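6-O-methylguanine DNA methyltransferase (Enterococcus faecalis, PDB 2B6C) is of unknown function but, as a predicted DNA alkylation repair enzyme related to AlkD, probably acts on alkylated DNA. Local coordinates at residues L78-V83 with F114-A119; E89-F94 with P126-L131; L159-I164 with E195-E200. All coordinates share one frame; numbering follows the deposited sequence. Where two conformers were deposited one is given.

Contact 1 of 3, residues L78-V83 with F114-A119; sequences LALQNV and FGSWVA
Val-83 packs against helix 104-120 at Trp-117, whose CA lies 6.0 Å from its own. With chi1 at 62°, CG1 of the valine sits between the backbone N and the carbonyl carbon, while CG2, anti to the backbone N, points across to the helix and rests 3.8 Å from Trp-117 CB. The same methyl spreads over Trp-117 N and CA and lies 4.1 Å from Ser-116 CB. The valine carbonyl takes part as well: Val-83 O comes to the edge of the indole in its plane, 3.3 Å from Trp-117 CD1. The ring is set there by chi1 of -167°, which puts CG anti to the tryptophan's backbone N, and its NE1 is hydrogen-bonded to Phe-86 O. Three residues before Val-83, Leu-80 CD2 approaches Ser-116 OG at 4.0 Å, a hydroxyl already bonded to Lys-112 O in the preceding turn. Next to Val-83 in the chain, Asn-82 ND2 is bonded to Leu-78 O at 2.7 Å and nearly straight (176°), and also to Ser-48 OG. With no hydrogen bond between the two segments, they hold together by methyl packing, and the indole edge meets the carbonyl oxygen in a probably mildly favourable electrostatic approach.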
ATOM      1  N   LEU B  78       5.512 -11.913   3.772  1.00 14.00           N
ATOM      2  CA  LEU B  78       4.714 -12.122   2.559  1.00 14.78           C
ATOM      3  C   LEU B  78       3.225 -11.830   2.788  1.00 15.79           C
ATOM      4  O   LEU B  78       2.553 -11.207   1.944  1.00 15.61           O
ATOM      5  CB  LEU B  78       4.877 -13.545   1.998  1.00 14.32           C
ATOM      6  CG  LEU B  78       6.223 -13.806   1.324  1.00 15.02           C
ATOM      7  CD1 LEU B  78       6.429 -15.309   1.125  1.00 11.77           C
ATOM      8  CD2 LEU B  78       6.286 -13.103  -0.031  1.00 13.42           C
ATOM      9  N   ALA B  79       2.735 -12.276   3.933  1.00 15.97           N
ATOM     10  CA  ALA B  79       1.373 -12.053   4.336  1.00 16.59           C
ATOM     11  C   ALA B  79       1.155 -10.579   4.653  1.00 16.27           C
ATOM     12  O   ALA B  79       0.204  -9.960   4.173  1.00 15.94           O
ATOM     13  CB  ALA B  79       1.022 -12.955   5.551  1.00 15.84           C
ATOM     14  N   LEU B  80       2.046 -10.004   5.447  1.00 17.64           N
ATOM     15  CA  LEU B  80       1.955  -8.588   5.794  1.00 18.12           C
ATOM     16  C   LEU B  80       1.956  -7.653   4.568  1.00 18.29           C
ATOM     17  O   LEU B  80       1.181  -6.708   4.495  1.00 17.30           O
ATOM     18  CB  LEU B  80       3.125  -8.208   6.687  1.00 19.16           C
ATOM     19  CG  LEU B  80       2.872  -8.209   8.174  1.00 24.09           C
ATOM     20  CD1 LEU B  80       4.242  -8.359   8.842  1.00 27.25           C
ATOM     21  CD2 LEU B  80       2.201  -6.849   8.508  1.00 28.27           C
ATOM     22  N   GLN B  81       2.861  -7.912   3.628  1.00 18.50           N
ATOM     23  CA  GLN B  81       2.960  -7.119   2.391  1.00 19.61           C
ATOM     24  C   GLN B  81       1.735  -7.209   1.480  1.00 18.44           C
ATOM     25  O   GLN B  81       1.475  -6.300   0.707  1.00 19.42           O
ATOM     26  CB  GLN B  81       4.210  -7.529   1.589  1.00 19.84           C
ATOM     27  CG  GLN B  81       5.543  -7.102   2.215  1.00 25.29           C
ATOM     28  CD  GLN B  81       5.531  -5.722   2.889  1.00 31.54           C
ATOM     29  OE1 GLN B  81       5.375  -5.609   4.118  1.00 35.80           O
ATOM     30  NE2 GLN B  81       5.715  -4.678   2.097  1.00 31.49           N
ATOM     31  N   ASN B  82       1.021  -8.325   1.544  1.00 16.73           N
ATOM     32  CA  ASN B  82      -0.129  -8.572   0.695  1.00 15.14           C
ATOM     33  C   ASN B  82      -1.440  -8.512   1.483  1.00 14.46           C
ATOM     34  O   ASN B  82      -2.458  -9.052   1.047  1.00 14.18           O
ATOM     35  CB  ASN B  82       0.026  -9.932  -0.007  1.00 14.82           C
ATOM     36  CG  ASN B  82       1.172  -9.930  -1.007  1.00 15.79           C
ATOM     37  OD1 ASN B  82       0.990  -9.547  -2.165  1.00 12.97           O
ATOM     38  ND2 ASN B  82       2.366 -10.346  -0.563  1.00 11.12           N
ATOM     39  N   VAL B  83      -1.411  -7.834   2.627  1.00 14.27           N
ATOM     40  CA  VAL B  83      -2.528  -7.803   3.574  1.00 14.26           C
ATOM     41  C   VAL B  83      -3.876  -7.409   2.908  1.00 14.38           C
ATOM     42  O   VAL B  83      -4.905  -8.031   3.180  1.00 13.77           O
ATOM     43  CB  VAL B  83      -2.175  -6.892   4.817  1.00 15.13           C
ATOM     44  CG1 VAL B  83      -1.925  -5.410   4.410  1.00 13.58           C
ATOM     45  CG2 VAL B  83      -3.175  -7.030   5.960  1.00 14.44           C
ATOM     46  N   PHE B 114      -2.661  -9.546  11.723  1.00 16.84           N
ATOM     47  CA  PHE B 114      -4.102  -9.457  12.056  1.00 17.18           C
ATOM     48  C   PHE B 114      -4.531  -8.030  12.412  1.00 17.03           C
ATOM     49  O   PHE B 114      -5.636  -7.603  12.067  1.00 17.73           O
ATOM     50  CB  PHE B 114      -4.517 -10.497  13.129  1.00 16.35           C
ATOM     51  CG  PHE B 114      -4.422 -11.930  12.624  1.00 17.16           C
ATOM     52  CD1 PHE B 114      -5.415 -12.458  11.788  1.00 13.24           C
ATOM     53  CD2 PHE B 114      -3.336 -12.728  12.949  1.00 15.07           C
ATOM     54  CE1 PHE B 114      -5.321 -13.766  11.288  1.00 13.92           C
ATOM     55  CE2 PHE B 114      -3.221 -14.029  12.457  1.00 17.59           C
ATOM     56  CZ  PHE B 114      -4.219 -14.550  11.612  1.00 13.72           C
ATOM     57  N   GLY B 115      -3.644  -7.284  13.068  1.00 17.48           N
ATOM     58  CA  GLY B 115      -3.950  -5.906  13.449  1.00 16.55           C
ATOM     59  C   GLY B 115      -4.001  -5.014  12.228  1.00 16.42           C
ATOM     60  O   GLY B 115      -4.838  -4.113  12.154  1.00 15.32           O
ATOM     61  N   SER B 116      -3.090  -5.241  11.276  1.00 16.64           N
ATOM     62  CA  SER B 116      -3.101  -4.458  10.032  1.00 17.73           C
ATOM     63  C   SER B 116      -4.346  -4.709   9.206  1.00 16.58           C
ATOM     64  O   SER B 116      -4.873  -3.764   8.616  1.00 16.62           O
ATOM     65  CB  SER B 116      -1.889  -4.724   9.142  1.00 17.24           C
ATOM     66  OG  SER B 116      -0.766  -4.535   9.955  1.00 25.70           O
ATOM     67  N   TRP B 117      -4.759  -5.980   9.131  1.00 16.12           N
ATOM     68  CA  TRP B 117      -5.922  -6.373   8.362  1.00 15.26           C
ATOM     69  C   TRP B 117      -7.184  -5.763   8.950  1.00 15.23           C
ATOM     70  O   TRP B 117      -8.037  -5.231   8.225  1.00 15.06           O
ATOM     71  CB  TRP B 117      -6.037  -7.893   8.248  1.00 14.92           C
ATOM     72  CG  TRP B 117      -7.054  -8.286   7.199  1.00 15.80           C
ATOM     73  CD1 TRP B 117      -6.841  -8.443   5.860  1.00 15.84           C
ATOM     74  CD2 TRP B 117      -8.459  -8.519   7.414  1.00 15.13           C
ATOM     75  NE1 TRP B 117      -8.016  -8.775   5.233  1.00 15.03           N
ATOM     76  CE2 TRP B 117      -9.025  -8.831   6.164  1.00 15.34           C
ATOM     77  CE3 TRP B 117      -9.287  -8.500   8.556  1.00 15.91           C
ATOM     78  CZ2 TRP B 117     -10.406  -9.124   6.001  1.00 15.56           C
ATOM     79  CZ3 TRP B 117     -10.665  -8.788   8.398  1.00 15.22           C
ATOM     80  CH2 TRP B 117     -11.202  -9.090   7.127  1.00 16.20           C
ATOM     81  N   VAL B 118      -7.300  -5.854  10.271  1.00 14.85           N
ATOM     82  CA  VAL B 118      -8.384  -5.214  11.005  1.00 15.24           C
ATOM     83  C   VAL B 118      -8.331  -3.669  10.850  1.00 15.03           C
ATOM     84  O   VAL B 118      -9.347  -3.056  10.622  1.00 15.54           O
ATOM     85  CB  VAL B 118      -8.352  -5.670  12.504  1.00 15.39           C
ATOM     86  CG1 VAL B 118      -9.078  -4.724  13.374  1.00 16.48           C
ATOM     87  CG2 VAL B 118      -8.919  -7.080  12.652  1.00 15.49           C
ATOM     88  N   ALA B 119      -7.155  -3.041  10.955  1.00 14.79           N
ATOM     89  CA  ALA B 119      -7.057  -1.585  10.663  1.00 15.84           C
ATOM     90  C   ALA B 119      -7.642  -1.265   9.269  1.00 16.65           C
ATOM     91  O   ALA B 119      -8.308  -0.240   9.078  1.00 16.41           O
ATOM     92  CB  ALA B 119      -5.628  -1.108  10.761  1.00 14.78           C
TER

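Contact 2 of 3, residues E89-F94 with P126-L131; sequences EEVVAF and PTIFAL
Val-92 and Leu-131 bury the most surface here, branch against branch. The closest point is Val-92 CG1 to Leu-131 CD2, 3.7 Å, and the two side chains meet at a slant. On the other branches Val-92 CG2 stands 4.1 Å from Leu-131 CD1, and that leucine methyl also reaches the backbone, 4.0 Å from Val-92 CA. With chi2 at -179° CD1 lies anti to the leucine CA, and the two methyls of the fork face both methyls of Val-92. The pairing joins helix 88-94 to helix 125-132 within an all-helical solenoid, consistent with the HEAT-like repeats of AlkD relatives; the CA atoms of Val-92 and Ile-128 approach to 7.5 Å. One turn before Leu-131, Ile-128 carries the second, more buried half. Its chain is bent at chi2 (-48°), which brings CD1 round to Val-91 CG1 at 4.0 Å, the two side chains crossing at roughly a right angle. Val-91 is covered further by Phe-114 and Trp-117 of helix 104-120, and Ile-128 touches Val-118 of the same helix, whereas Leu-131 also touches Lys-95.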
ATOM      1  N   GLU B  89     -12.299 -14.707   4.713  1.00 18.42           N
ATOM      2  CA  GLU B  89     -12.140 -16.163   4.791  0.60 18.45           C
ATOM      3  C   GLU B  89     -10.671 -16.594   4.755  1.00 18.47           C
ATOM      4  O   GLU B  89     -10.279 -17.551   5.461  1.00 18.36           O
ATOM      5  CB  GLU B  89     -12.989 -16.868   3.715  0.60 18.42           C
ATOM      6  CG  GLU B  89     -13.562 -15.930   2.607  0.60 20.58           C
ATOM      7  CD  GLU B  89     -14.661 -14.971   3.085  0.60 20.57           C
ATOM      8  OE1 GLU B  89     -14.648 -13.789   2.666  0.60 16.54           O
ATOM      9  OE2 GLU B  89     -15.545 -15.399   3.877  0.60 23.55           O
ATOM     10  N   GLU B  90      -9.863 -15.897   3.950  1.00 18.33           N
ATOM     11  CA  GLU B  90      -8.426 -16.136   3.880  1.00 17.96           C
ATOM     12  C   GLU B  90      -7.727 -15.712   5.149  1.00 18.45           C
ATOM     13  O   GLU B  90      -6.775 -16.381   5.578  1.00 18.82           O
ATOM     14  CB  GLU B  90      -7.804 -15.459   2.651  1.00 17.60           C
ATOM     15  CG  GLU B  90      -8.292 -16.068   1.339  1.00 16.98           C
ATOM     16  CD  GLU B  90      -8.002 -15.224   0.107  1.00 18.80           C
ATOM     17  OE1 GLU B  90      -7.891 -13.990   0.188  1.00 19.25           O
ATOM     18  OE2 GLU B  90      -7.917 -15.791  -0.995  1.00 24.16           O
ATOM     19  N   VAL B  91      -8.173 -14.608   5.758  1.00 18.40           N
ATOM     20  CA  VAL B  91      -7.555 -14.156   7.003  1.00 18.99           C
ATOM     21  C   VAL B  91      -7.856 -15.151   8.125  1.00 19.00           C
ATOM     22  O   VAL B  91      -6.972 -15.475   8.924  1.00 17.48           O
ATOM     23  CB  VAL B  91      -7.960 -12.683   7.403  1.00 19.41           C
ATOM     24  CG1 VAL B  91      -7.505 -12.342   8.821  1.00 20.65           C
ATOM     25  CG2 VAL B  91      -7.295 -11.713   6.460  1.00 20.82           C
ATOM     26  N   VAL B  92      -9.093 -15.660   8.156  1.00 18.67           N
ATOM     27  CA  VAL B  92      -9.469 -16.666   9.159  1.00 18.69           C
ATOM     28  C   VAL B  92      -8.570 -17.902   9.028  1.00 18.57           C
ATOM     29  O   VAL B  92      -8.224 -18.495  10.027  1.00 18.90           O
ATOM     30  CB  VAL B  92     -10.975 -17.040   9.061  1.00 19.04           C
ATOM     31  CG1 VAL B  92     -11.355 -18.185  10.014  1.00 20.65           C
ATOM     32  CG2 VAL B  92     -11.842 -15.819   9.357  1.00 18.73           C
ATOM     33  N   ALA B  93      -8.172 -18.269   7.801  1.00 18.28           N
ATOM     34  CA  ALA B  93      -7.357 -19.481   7.580  1.00 18.23           C
ATOM     35  C   ALA B  93      -5.925 -19.264   8.072  1.00 18.04           C
ATOM     36  O   ALA B  93      -5.263 -20.213   8.528  1.00 18.90           O
ATOM     37  CB  ALA B  93      -7.385 -19.933   6.088  1.00 17.06           C
ATOM     38  N   PHE B  94      -5.456 -18.016   8.052  1.00 17.78           N
ATOM     39  CA  PHE B  94      -4.119 -17.732   8.615  1.00 18.10           C
ATOM     40  C   PHE B  94      -4.002 -17.988  10.139  1.00 17.51           C
ATOM     41  O   PHE B  94      -2.902 -18.131  10.648  1.00 16.57           O
ATOM     42  CB  PHE B  94      -3.661 -16.303   8.340  1.00 17.31           C
ATOM     43  CG  PHE B  94      -3.097 -16.071   6.957  1.00 18.73           C
ATOM     44  CD1 PHE B  94      -1.828 -16.542   6.608  1.00 20.08           C
ATOM     45  CD2 PHE B  94      -3.815 -15.320   6.017  1.00 19.16           C
ATOM     46  CE1 PHE B  94      -1.290 -16.269   5.344  1.00 21.32           C
ATOM     47  CE2 PHE B  94      -3.292 -15.057   4.746  1.00 18.38           C
ATOM     48  CZ  PHE B  94      -2.020 -15.534   4.419  1.00 17.31           C
ATOM     49  N   PRO B 126     -14.574  -7.128  15.530  1.00 17.44           N
ATOM     50  CA  PRO B 126     -15.181  -8.155  16.400  1.00 17.32           C
ATOM     51  C   PRO B 126     -15.051  -9.601  15.921  1.00 16.50           C
ATOM     52  O   PRO B 126     -14.864 -10.512  16.741  1.00 16.40           O
ATOM     53  CB  PRO B 126     -16.676  -7.731  16.433  1.00 17.16           C
ATOM     54  CG  PRO B 126     -16.594  -6.249  16.278  1.00 16.51           C
ATOM     55  CD  PRO B 126     -15.584  -6.103  15.181  1.00 17.20           C
ATOM     56  N   THR B 127     -15.128  -9.804  14.613  1.00 16.46           N
ATOM     57  CA  THR B 127     -14.997 -11.121  14.008  1.00 17.09           C
ATOM     58  C   THR B 127     -13.587 -11.706  14.185  1.00 16.88           C
ATOM     59  O   THR B 127     -13.437 -12.864  14.572  1.00 16.80           O
ATOM     60  CB  THR B 127     -15.353 -11.051  12.507  1.00 17.69           C
ATOM     61  OG1 THR B 127     -16.662 -10.463  12.362  1.00 21.84           O
ATOM     62  CG2 THR B 127     -15.377 -12.428  11.888  1.00 17.30           C
ATOM     63  N   ILE B 128     -12.559 -10.904  13.909  1.00 16.44           N
ATOM     64  CA  ILE B 128     -11.184 -11.339  14.089  1.00 15.99           C
ATOM     65  C   ILE B 128     -10.843 -11.523  15.572  1.00 16.14           C
ATOM     66  O   ILE B 128     -10.272 -12.529  15.964  1.00 15.63           O
ATOM     67  CB  ILE B 128     -10.174 -10.403  13.411  1.00 16.00           C
ATOM     68  CG1 ILE B 128     -10.478 -10.283  11.896  1.00 16.12           C
ATOM     69  CG2 ILE B 128      -8.723 -10.903  13.682  1.00 14.40           C
ATOM     70  CD1 ILE B 128     -10.723 -11.638  11.133  1.00 12.15           C
ATOM     71  N   PHE B 129     -11.210 -10.554  16.397  1.00 16.06           N
ATOM     72  CA  PHE B 129     -11.102 -10.736  17.832  1.00 15.96           C
ATOM     73  C   PHE B 129     -11.702 -12.075  18.331  1.00 16.15           C
ATOM     74  O   PHE B 129     -11.059 -12.767  19.094  1.00 16.92           O
ATOM     75  CB  PHE B 129     -11.658  -9.528  18.585  1.00 15.82           C
ATOM     76  CG  PHE B 129     -11.557  -9.656  20.100  1.00 16.16           C
ATOM     77  CD1 PHE B 129     -12.583 -10.262  20.826  1.00 13.41           C
ATOM     78  CD2 PHE B 129     -10.438  -9.187  20.768  1.00 12.47           C
ATOM     79  CE1 PHE B 129     -12.484 -10.400  22.216  1.00 15.08           C
ATOM     80  CE2 PHE B 129     -10.325  -9.296  22.167  1.00 14.67           C
ATOM     81  CZ  PHE B 129     -11.356  -9.918  22.892  1.00 14.69           C
ATOM     82  N   ALA B 130     -12.913 -12.433  17.898  1.00 16.93           N
ATOM     83  CA  ALA B 130     -13.567 -13.659  18.368  1.00 17.05           C
ATOM     84  C   ALA B 130     -12.855 -14.952  17.936  1.00 17.43           C
ATOM     85  O   ALA B 130     -13.035 -15.987  18.593  1.00 17.10           O
ATOM     86  CB  ALA B 130     -15.064 -13.691  17.966  1.00 16.75           C
ATOM     87  N   LEU B 131     -12.069 -14.897  16.852  1.00 17.77           N
ATOM     88  CA  LEU B 131     -11.237 -16.029  16.422  1.00 18.59           C
ATOM     89  C   LEU B 131     -10.268 -16.431  17.532  1.00 18.23           C
ATOM     90  O   LEU B 131     -10.013 -17.611  17.770  1.00 18.72           O
ATOM     91  CB  LEU B 131     -10.370 -15.657  15.201  1.00 19.08           C
ATOM     92  CG  LEU B 131     -10.937 -15.558  13.800  1.00 20.60           C
ATOM     93  CD1 LEU B 131      -9.791 -15.184  12.823  1.00 21.58           C
ATOM     94  CD2 LEU B 131     -11.653 -16.872  13.414  1.00 21.88           C
TER

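Contact 3 of 3, residues L159-I164 with E195-E200; sequences LLKKAI and EELMKE
Lys-161 is the hub of this contact: its aliphatic stem lies against Leu-197 and its ammonium reaches Glu-200. The stem is fully extended, with CG anti to the backbone N (chi1 180°) and every later torsion near 180°, so the chain runs straight out from helix 157-166 toward helix 191-200. The tight part is a single leucine methyl set against that stem. Leu-197 CD2 is 3.8 Å from Lys-161 CG and almost as near to CE, at 3.9 Å, so the methyl sits beside the middle of the stem, in contact with CG, CD and CE. Leu-197 is buried and has two deposited conformers; the packing described is that of one of them. Ile-164, one turn on from Lys-161, points the same way but stands farther back, its CG2 4.5 Å from Leu-197 CD1.

The outer side is looser and polar. Glu-200, exposed and three residues beyond Leu-197, extends across the lysine's end at about a right angle. Lys-161 NZ forms a salt bridge to Glu-200 OE2 at 3.2 Å, meeting that oxygen on its syn side and 18° out of the carboxylate plane. The bond from NZ to Glu-200 OE1 is weak, at 3.5 Å. A water also bridges the pair, accepting from Lys-161 NZ at 3.1 Å and donating to Glu-200 OE1.

Both helices belong to the C-terminal part of the solenoid. Lys-161 and Leu-160 also touch Trp-193, nearer the start of helix 191-200. Helix 173-186, which lies between the two in the chain, receives Leu-160 and Ile-164 at Ser-182, while Leu-159, Lys-162 and Ala-163 pack on Phe-129 of helix 125-132.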
ATOM      1  N   LEU B 159     -14.119  -5.220  24.083  1.00 18.51           N
ATOM      2  CA  LEU B 159     -13.408  -6.433  23.701  1.00 18.58           C
ATOM      3  C   LEU B 159     -12.069  -6.506  24.425  1.00 18.23           C
ATOM      4  O   LEU B 159     -11.701  -7.557  24.943  1.00 18.73           O
ATOM      5  CB  LEU B 159     -13.262  -6.542  22.177  1.00 17.37           C
ATOM      6  CG  LEU B 159     -14.584  -6.646  21.391  1.00 17.89           C
ATOM      7  CD1 LEU B 159     -14.305  -6.853  19.898  1.00 17.45           C
ATOM      8  CD2 LEU B 159     -15.487  -7.750  21.909  1.00 17.82           C
ATOM      9  N   LEU B 160     -11.375  -5.368  24.499  1.00 18.40           N
ATOM     10  CA  LEU B 160     -10.127  -5.272  25.233  1.00 18.09           C
ATOM     11  C   LEU B 160     -10.353  -5.688  26.680  1.00 18.27           C
ATOM     12  O   LEU B 160      -9.658  -6.569  27.203  1.00 17.89           O
ATOM     13  CB  LEU B 160      -9.534  -3.849  25.153  1.00 18.58           C
ATOM     14  CG  LEU B 160      -8.242  -3.603  25.978  1.00 18.42           C
ATOM     15  CD1 LEU B 160      -7.092  -4.598  25.645  1.00 18.01           C
ATOM     16  CD2 LEU B 160      -7.795  -2.161  25.839  1.00 17.48           C
ATOM     17  N   LYS B 161     -11.335  -5.045  27.310  1.00 17.72           N
ATOM     18  CA  LYS B 161     -11.677  -5.314  28.687  1.00 18.10           C
ATOM     19  C   LYS B 161     -12.016  -6.793  28.877  1.00 17.11           C
ATOM     20  O   LYS B 161     -11.514  -7.403  29.820  1.00 16.27           O
ATOM     21  CB  LYS B 161     -12.842  -4.430  29.137  1.00 17.85           C
ATOM     22  CG  LYS B 161     -13.260  -4.670  30.582  1.00 20.27           C
ATOM     23  CD  LYS B 161     -14.310  -3.634  31.066  1.00 20.24           C
ATOM     24  CE  LYS B 161     -14.688  -3.862  32.542  1.00 22.28           C
ATOM     25  NZ  LYS B 161     -15.874  -2.999  32.933  1.00 25.15           N
ATOM     26  N   LYS B 162     -12.848  -7.352  27.987  1.00 16.23           N
ATOM     27  CA  LYS B 162     -13.229  -8.773  28.066  1.00 16.87           C
ATOM     28  C   LYS B 162     -12.043  -9.717  28.032  1.00 16.29           C
ATOM     29  O   LYS B 162     -11.958 -10.655  28.843  1.00 16.76           O
ATOM     30  CB  LYS B 162     -14.227  -9.159  26.959  1.00 17.10           C
ATOM     31  CG  LYS B 162     -14.826 -10.561  27.169  1.00 17.71           C
ATOM     32  CD  LYS B 162     -15.986 -10.836  26.210  1.00 18.44           C
ATOM     33  CE  LYS B 162     -15.515 -11.042  24.776  1.00 18.27           C
ATOM     34  NZ  LYS B 162     -16.608 -11.711  23.981  1.00 18.49           N
ATOM     35  N   ALA B 163     -11.104  -9.464  27.112  1.00 16.28           N
ATOM     36  CA  ALA B 163      -9.890 -10.277  27.020  1.00 15.87           C
ATOM     37  C   ALA B 163      -9.025 -10.196  28.266  1.00 16.33           C
ATOM     38  O   ALA B 163      -8.444 -11.210  28.682  1.00 15.71           O
ATOM     39  CB  ALA B 163      -9.073  -9.957  25.786  1.00 15.82           C
ATOM     40  N   ILE B 164      -8.930  -9.010  28.860  1.00 16.27           N
ATOM     41  CA  ILE B 164      -8.101  -8.854  30.059  1.00 15.44           C
ATOM     42  C   ILE B 164      -8.749  -9.595  31.225  1.00 15.87           C
ATOM     43  O   ILE B 164      -8.053 -10.298  31.984  1.00 15.18           O
ATOM     44  CB  ILE B 164      -7.846  -7.375  30.423  1.00 15.42           C
ATOM     45  CG1 ILE B 164      -7.005  -6.703  29.343  1.00 13.90           C
ATOM     46  CG2 ILE B 164      -7.177  -7.246  31.826  1.00 13.95           C
ATOM     47  CD1 ILE B 164      -7.009  -5.198  29.381  1.00 11.94           C
ATOM     48  N   GLU B 195      -6.935   3.933  33.576  1.00 15.47           N
ATOM     49  CA  GLU B 195      -6.960   4.195  35.031  0.50 15.72           C
ATOM     50  C   GLU B 195      -8.123   3.464  35.719  1.00 15.83           C
ATOM     51  O   GLU B 195      -7.952   2.782  36.717  1.00 15.47           O
ATOM     52  CB  GLU B 195      -7.126   5.705  35.299  0.50 15.96           C
ATOM     53  CG  GLU B 195      -5.919   6.633  35.023  0.50 16.80           C
ATOM     54  CD  GLU B 195      -5.328   7.212  36.296  0.50 16.99           C
ATOM     55  OE1 GLU B 195      -4.498   8.147  36.231  0.50 18.21           O
ATOM     56  OE2 GLU B 195      -5.694   6.722  37.380  0.50 17.96           O
ATOM     57  N   GLU B 196      -9.332   3.683  35.184  1.00 15.77           N
ATOM     58  CA  GLU B 196     -10.558   3.065  35.722  1.00 15.69           C
ATOM     59  C   GLU B 196     -10.478   1.548  35.733  1.00 15.59           C
ATOM     60  O   GLU B 196     -10.669   0.939  36.787  1.00 14.30           O
ATOM     61  CB  GLU B 196     -11.798   3.545  34.987  1.00 15.42           C
ATOM     62  CG  GLU B 196     -12.097   4.976  35.258  1.00 18.72           C
ATOM     63  CD  GLU B 196     -13.228   5.524  34.418  1.00 22.53           C
ATOM     64  OE1 GLU B 196     -13.444   5.092  33.261  1.00 26.30           O
ATOM     65  OE2 GLU B 196     -13.906   6.413  34.933  1.00 26.48           O
ATOM     66  N   LEU B 197     -10.140   0.946  34.585  1.00 16.03           N
ATOM     67  CA  LEU B 197      -9.999  -0.492  34.493  0.50 16.98           C
ATOM     68  C   LEU B 197      -9.014  -1.045  35.532  1.00 17.35           C
ATOM     69  O   LEU B 197      -9.319  -2.004  36.236  1.00 17.18           O
ATOM     70  CB  LEU B 197      -9.581  -0.880  33.074  0.50 17.31           C
ATOM     71  CG  LEU B 197      -9.661  -2.353  32.672  0.50 18.24           C
ATOM     72  CD1 LEU B 197      -8.447  -3.122  33.198  0.50 19.05           C
ATOM     73  CD2 LEU B 197     -10.977  -2.977  33.112  0.50 17.47           C
HETATM   74  N   MSE B 198      -7.845  -0.419  35.638  1.00 18.73           N
HETATM   75  CA  MSE B 198      -6.781  -0.896  36.541  1.00 22.15           C
HETATM   76  C   MSE B 198      -7.112  -0.764  38.019  1.00 20.51           C
HETATM   77  O   MSE B 198      -6.490  -1.425  38.852  1.00 21.39           O
HETATM   78  CB  MSE B 198      -5.455  -0.218  36.224  1.00 21.48           C
HETATM   79  CG  MSE B 198      -4.969  -0.562  34.809  1.00 25.06           C
HETATM   80 SE   MSE B 198      -3.180   0.153  34.445  0.86 32.10          SE
HETATM   81  CE  MSE B 198      -2.146  -1.188  35.368  1.00 28.75           C
ATOM     82  N   LYS B 199      -8.096   0.077  38.330  1.00 19.19           N
ATOM     83  CA  LYS B 199      -8.568   0.235  39.687  1.00 19.40           C
ATOM     84  C   LYS B 199      -9.758  -0.690  39.941  1.00 19.17           C
ATOM     85  O   LYS B 199      -9.989  -1.080  41.075  1.00 18.53           O
ATOM     86  CB  LYS B 199      -8.904   1.693  40.001  1.00 19.14           C
ATOM     87  CG  LYS B 199      -7.732   2.657  39.824  1.00 20.91           C
ATOM     88  CD  LYS B 199      -7.168   3.153  41.140  1.00 23.79           C
ATOM     89  CE  LYS B 199      -5.839   2.532  41.502  1.00 24.34           C
ATOM     90  NZ  LYS B 199      -4.690   3.018  40.656  1.00 24.81           N
ATOM     91  N   GLU B 200     -10.461  -1.072  38.872  1.00 19.28           N
ATOM     92  CA  GLU B 200     -11.583  -2.011  38.926  1.00 20.43           C
ATOM     93  C   GLU B 200     -11.088  -3.443  39.102  1.00 19.65           C
ATOM     94  O   GLU B 200     -11.629  -4.207  39.908  1.00 20.31           O
ATOM     95  CB  GLU B 200     -12.408  -1.945  37.636  1.00 20.14           C
ATOM     96  CG  GLU B 200     -13.724  -2.695  37.684  1.00 22.45           C
ATOM     97  CD  GLU B 200     -14.533  -2.546  36.406  1.00 24.28           C
ATOM     98  OE1 GLU B 200     -14.369  -1.505  35.710  1.00 28.76           O
ATOM     99  OE2 GLU B 200     -15.332  -3.472  36.084  1.00 29.21           O
TER
HETATM  100  O   HOH W   1     -13.782  -0.746  33.350  1.00 43.86           O

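How the contacts relate
Contacts 1 and 2 interlock: their segments alternate along the chain, their centres lie 12 Å apart, and helix 104-120 packs on both helices of contact 2, with Phe-114 CE1 3.4 Å from Val-91 O. All three are partly buried, but contacts 1 and 2 have no exposed touching residue and no hydrogen bond across the segments; contact 1 mixes methyls with an indole edge, contact 2 is purely aliphatic. Contact 3 lies farther from the chain centre, about 20 Å against 11 and 14 Å, reaches the surface at exposed Glu-200, and alone carries a salt bridge and a bridging water. It joins contact 2 through Phe-129, whose CZ is 3.1 Å from Leu-159 O, but does not touch contact 1.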